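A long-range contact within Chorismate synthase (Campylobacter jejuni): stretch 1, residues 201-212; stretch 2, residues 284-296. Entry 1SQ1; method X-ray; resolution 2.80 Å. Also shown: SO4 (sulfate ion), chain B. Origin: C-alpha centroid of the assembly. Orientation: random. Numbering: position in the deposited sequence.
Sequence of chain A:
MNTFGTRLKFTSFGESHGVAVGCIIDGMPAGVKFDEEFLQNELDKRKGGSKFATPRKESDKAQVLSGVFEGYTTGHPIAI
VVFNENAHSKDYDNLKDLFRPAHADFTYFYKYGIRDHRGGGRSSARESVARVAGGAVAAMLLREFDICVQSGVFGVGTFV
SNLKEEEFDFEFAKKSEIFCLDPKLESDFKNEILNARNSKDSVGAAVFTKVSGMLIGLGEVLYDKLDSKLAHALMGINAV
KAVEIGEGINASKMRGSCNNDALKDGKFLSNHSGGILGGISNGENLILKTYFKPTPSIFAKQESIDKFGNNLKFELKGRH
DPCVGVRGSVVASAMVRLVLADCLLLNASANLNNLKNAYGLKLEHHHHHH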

# COMPACT_ATOMS: atom_id res chain seq x y z
N ASP A 201 -12.53 38.53 12.14
CA ASP A 201 -13.31 37.30 12.05
C ASP A 201 -12.97 36.65 10.71
O ASP A 201 -12.12 37.15 9.97
CB ASP A 201 -14.81 37.63 12.12
CG ASP A 201 -15.66 36.43 12.50
OD1 ASP A 201 -16.91 36.58 12.51
OD2 ASP A 201 -15.08 35.36 12.81
N SER A 202 -13.61 35.53 10.40
CA SER A 202 -13.35 34.84 9.14
C SER A 202 -14.67 34.50 8.47
O SER A 202 -15.74 34.71 9.06
CB SER A 202 -12.56 33.57 9.40
OG SER A 202 -13.34 32.65 10.14
N VAL A 203 -14.60 33.98 7.25
CA VAL A 203 -15.80 33.60 6.49
C VAL A 203 -15.53 32.43 5.56
O VAL A 203 -14.46 32.34 4.98
CB VAL A 203 -16.32 34.78 5.65
CG1 VAL A 203 -15.22 35.28 4.75
CG2 VAL A 203 -17.52 34.33 4.82
N GLY A 204 -16.52 31.55 5.42
CA GLY A 204 -16.38 30.40 4.54
C GLY A 204 -16.39 30.76 3.06
O GLY A 204 -16.49 31.94 2.72
N ALA A 205 -16.28 29.76 2.20
CA ALA A 205 -16.29 29.96 0.74
C ALA A 205 -16.59 28.66 -0.02
O ALA A 205 -16.33 27.57 0.48
CB ALA A 205 -14.95 30.52 0.29
N ALA A 206 -17.14 28.79 -1.22
CA ALA A 206 -17.47 27.64 -2.07
C ALA A 206 -16.60 27.62 -3.33
O ALA A 206 -16.66 28.54 -4.16
CB ALA A 206 -18.94 27.69 -2.45
N VAL A 207 -15.79 26.58 -3.48
CA VAL A 207 -14.90 26.46 -4.63
C VAL A 207 -15.44 25.57 -5.74
O VAL A 207 -16.12 24.58 -5.48
CB VAL A 207 -13.53 25.95 -4.22
CG1 VAL A 207 -12.72 25.60 -5.45
CG2 VAL A 207 -12.82 27.01 -3.40
N PHE A 208 -15.11 25.95 -6.98
CA PHE A 208 -15.54 25.20 -8.16
C PHE A 208 -14.34 24.72 -8.98
O PHE A 208 -13.56 25.53 -9.48
CB PHE A 208 -16.42 26.06 -9.05
CG PHE A 208 -16.89 25.37 -10.29
CD1 PHE A 208 -17.74 24.27 -10.22
CD2 PHE A 208 -16.47 25.80 -11.55
CE1 PHE A 208 -18.17 23.61 -11.38
CE2 PHE A 208 -16.90 25.15 -12.71
CZ PHE A 208 -17.75 24.06 -12.62
N THR A 209 -14.19 23.41 -9.11
CA THR A 209 -13.09 22.86 -9.89
C THR A 209 -13.62 22.16 -11.12
O THR A 209 -14.39 21.20 -11.03
CB THR A 209 -12.28 21.83 -9.11
OG1 THR A 209 -11.80 22.40 -7.88
CG2 THR A 209 -11.11 21.37 -9.95
N LYS A 210 -13.21 22.66 -12.28
CA LYS A 210 -13.65 22.11 -13.54
C LYS A 210 -12.46 21.47 -14.25
O LYS A 210 -11.37 22.04 -14.28
CB LYS A 210 -14.24 23.22 -14.41
CG LYS A 210 -14.47 22.84 -15.86
CD LYS A 210 -15.58 23.68 -16.45
CE LYS A 210 -15.29 24.08 -17.88
NZ LYS A 210 -14.20 25.10 -17.93
N VAL A 211 -12.68 20.28 -14.80
CA VAL A 211 -11.62 19.59 -15.51
C VAL A 211 -12.11 19.28 -16.92
O VAL A 211 -13.13 18.61 -17.09
CB VAL A 211 -11.21 18.28 -14.81
CG1 VAL A 211 -9.97 17.71 -15.45
CG2 VAL A 211 -10.97 18.54 -13.33
N SER A 212 -11.39 19.78 -17.92
CA SER A 212 -11.74 19.58 -19.33
C SER A 212 -10.74 18.66 -20.02
O SER A 212 -9.65 18.40 -19.49
CB SER A 212 -11.75 20.91 -20.06
OG SER A 212 -10.46 21.50 -19.98
N GLU A 284 -16.92 13.32 -20.25
CA GLU A 284 -17.42 14.66 -19.99
C GLU A 284 -16.55 15.43 -19.01
O GLU A 284 -15.72 14.85 -18.31
CB GLU A 284 -18.85 14.58 -19.46
CG GLU A 284 -19.83 14.07 -20.49
CD GLU A 284 -19.91 14.97 -21.71
OE1 GLU A 284 -19.51 14.53 -22.82
OE2 GLU A 284 -20.36 16.13 -21.56
N ASN A 285 -16.72 16.75 -18.97
CA ASN A 285 -15.95 17.59 -18.07
C ASN A 285 -16.16 17.12 -16.66
O ASN A 285 -17.10 16.36 -16.39
CB ASN A 285 -16.41 19.03 -18.18
CG ASN A 285 -16.17 19.61 -19.54
OD1 ASN A 285 -15.08 20.11 -19.82
ND2 ASN A 285 -17.18 19.54 -20.40
N LEU A 286 -15.32 17.60 -15.75
CA LEU A 286 -15.44 17.21 -14.35
C LEU A 286 -16.02 18.37 -13.57
O LEU A 286 -15.47 19.47 -13.59
CB LEU A 286 -14.06 16.82 -13.81
CG LEU A 286 -13.81 15.43 -13.19
CD1 LEU A 286 -14.57 14.31 -13.92
CD2 LEU A 286 -12.32 15.17 -13.21
N ILE A 287 -17.14 18.13 -12.89
CA ILE A 287 -17.79 19.17 -12.08
C ILE A 287 -17.63 18.84 -10.60
O ILE A 287 -18.40 18.06 -10.05
CB ILE A 287 -19.30 19.26 -12.38
CG1 ILE A 287 -19.53 19.33 -13.90
CG2 ILE A 287 -19.88 20.51 -11.74
CD1 ILE A 287 -18.87 20.51 -14.55
N LEU A 288 -16.64 19.45 -9.97
CA LEU A 288 -16.35 19.21 -8.57
C LEU A 288 -16.52 20.47 -7.75
O LEU A 288 -16.02 21.52 -8.13
CB LEU A 288 -14.90 18.73 -8.41
CG LEU A 288 -14.46 17.63 -9.36
CD1 LEU A 288 -13.05 17.20 -9.02
CD2 LEU A 288 -15.44 16.48 -9.27
N LYS A 289 -17.21 20.37 -6.62
CA LYS A 289 -17.37 21.55 -5.79
C LYS A 289 -16.89 21.27 -4.38
O LYS A 289 -17.30 20.29 -3.76
CB LYS A 289 -18.84 21.99 -5.77
CG LYS A 289 -19.48 22.14 -7.14
CD LYS A 289 -20.83 22.78 -6.98
CE LYS A 289 -21.68 22.67 -8.23
NZ LYS A 289 -22.10 21.25 -8.49
N THR A 290 -16.00 22.13 -3.89
CA THR A 290 -15.42 22.02 -2.54
C THR A 290 -15.82 23.22 -1.68
O THR A 290 -15.48 24.36 -1.99
CB THR A 290 -13.89 21.99 -2.59
OG1 THR A 290 -13.47 20.93 -3.45
CG2 THR A 290 -13.33 21.75 -1.21
N TYR A 291 -16.51 22.94 -0.57
CA TYR A 291 -16.95 23.98 0.34
C TYR A 291 -16.06 24.17 1.55
O TYR A 291 -15.91 23.27 2.38
CB TYR A 291 -18.37 23.68 0.78
CG TYR A 291 -19.30 23.60 -0.39
CD1 TYR A 291 -19.84 24.75 -0.95
CD2 TYR A 291 -19.59 22.38 -0.98
CE1 TYR A 291 -20.65 24.68 -2.08
CE2 TYR A 291 -20.39 22.30 -2.11
CZ TYR A 291 -20.91 23.45 -2.65
OH TYR A 291 -21.68 23.37 -3.78
N PHE A 292 -15.48 25.35 1.66
CA PHE A 292 -14.61 25.68 2.76
C PHE A 292 -15.33 26.40 3.89
O PHE A 292 -16.17 27.28 3.67
CB PHE A 292 -13.46 26.55 2.27
CG PHE A 292 -12.46 25.83 1.41
CD1 PHE A 292 -12.79 25.44 0.11
CD2 PHE A 292 -11.18 25.58 1.88
CE1 PHE A 292 -11.85 24.83 -0.70
CE2 PHE A 292 -10.24 24.97 1.07
CZ PHE A 292 -10.57 24.59 -0.22
N LYS A 293 -14.98 26.04 5.12
CA LYS A 293 -15.58 26.67 6.29
C LYS A 293 -14.73 27.88 6.63
O LYS A 293 -13.62 28.04 6.10
CB LYS A 293 -15.58 25.71 7.48
CG LYS A 293 -14.22 25.54 8.16
CD LYS A 293 -14.29 24.57 9.35
CE LYS A 293 -12.95 24.49 10.07
NZ LYS A 293 -13.06 23.75 11.35
N PRO A 294 -15.23 28.77 7.49
CA PRO A 294 -14.44 29.95 7.84
C PRO A 294 -13.22 29.55 8.66
O PRO A 294 -13.29 28.67 9.54
CB PRO A 294 -15.42 30.82 8.62
CG PRO A 294 -16.39 29.83 9.18
CD PRO A 294 -16.60 28.89 8.03
N THR A 295 -12.10 30.18 8.35
CA THR A 295 -10.82 29.95 9.03
C THR A 295 -11.01 29.96 10.54
O THR A 295 -11.58 30.90 11.09
CB THR A 295 -9.84 31.05 8.68
OG1 THR A 295 -10.14 31.57 7.37
CG2 THR A 295 -8.43 30.52 8.70
N PRO A 296 -10.50 28.93 11.24
CA PRO A 296 -10.63 28.84 12.70
C PRO A 296 -9.87 29.95 13.45
O PRO A 296 -8.64 29.99 13.42
CB PRO A 296 -10.09 27.46 13.01
CG PRO A 296 -9.00 27.31 11.98
CD PRO A 296 -9.69 27.82 10.72
S SO4 B . -10.59 21.00 9.20
O1 SO4 B . -9.46 21.86 9.63
O2 SO4 B . -10.53 19.69 9.90
O3 SO4 B . -11.87 21.66 9.53
O4 SO4 B . -10.50 20.77 7.74

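Two strands far apart in sequence can be held in register by their backbones while their side chains pack on both faces of the sheet, and this pair from chorismate synthase is a clear example. Residues 205-212 and 286-292 run antiparallel, their axes at 159° and 4.6 Å apart at closest approach. Every second residue pair closes a ring of two hydrogen bonds. A205 N donates to F292 O (2.9 Å) and F292 N to A205 O (2.7 Å); V207 N reaches T290 O at 2.7 Å, and T290 N returns to V207 O at 2.9 Å. The pattern continues with T209 N to L288 O (2.8 Å) and L288 N to T209 O (3.0 Å), then with V211 N to L286 O (3.1 Å) and L286 N to V211 O (2.8 Å). Between these rings lie the non-hydrogen-bonded pairs, where CA-H groups approach carbonyls, as K210 CA does L286 O at 3.2 Å.

This register sorts the side chains onto two faces. One carries A205, V207, T209 and V211 beside F292, T290, L288 and L286, all buried. Branched and aromatic residues suit such a face because they cover the backbone and pack on their cross-strand neighbours: V211 CB lies 3.4 Å from L286 CB, while V207, with chi1 in the t well, brings CG2 to 3.6 Å from F292 CE1, a diagonal contact. T209 combines a branched CB with a hydroxyl that is hydrogen-bonded elsewhere in the structure.

The other face holds A206, F208 and K210 opposite Y291, K289 and I287. The small methyl of A206 fits close beside the tyrosine ring, with CB 3.4 Å from Y291 CD1. F208 presents its ring edge to I287 and K289; its CE1 is 3.6 Å from I287 CG2, and the aliphatic part of K289 contributes CG at 4.1 Å from F208 CD1. K289 is buried as a residue, and its NZ is hydrogen-bonded elsewhere in the structure.

Beyond the strand pairing, the two stretches stay together through a different kind of contact. S202 points toward the partner, and its OG donates to T295 O at 2.7 Å while also lying 3.2 Å from P294 CB. G204 suits the tight passage here: its CA is 3.2 Å from F292 O, and an ideal CB would clash with that oxygen at 2.8 Å. At the far end, S212 CB packs 3.4 Å from N285 OD1. Altogether the two stretches bury 926 Å², summed over both sides, with regular backbone pairing supplying eight of the nine hydrogen bonds between them.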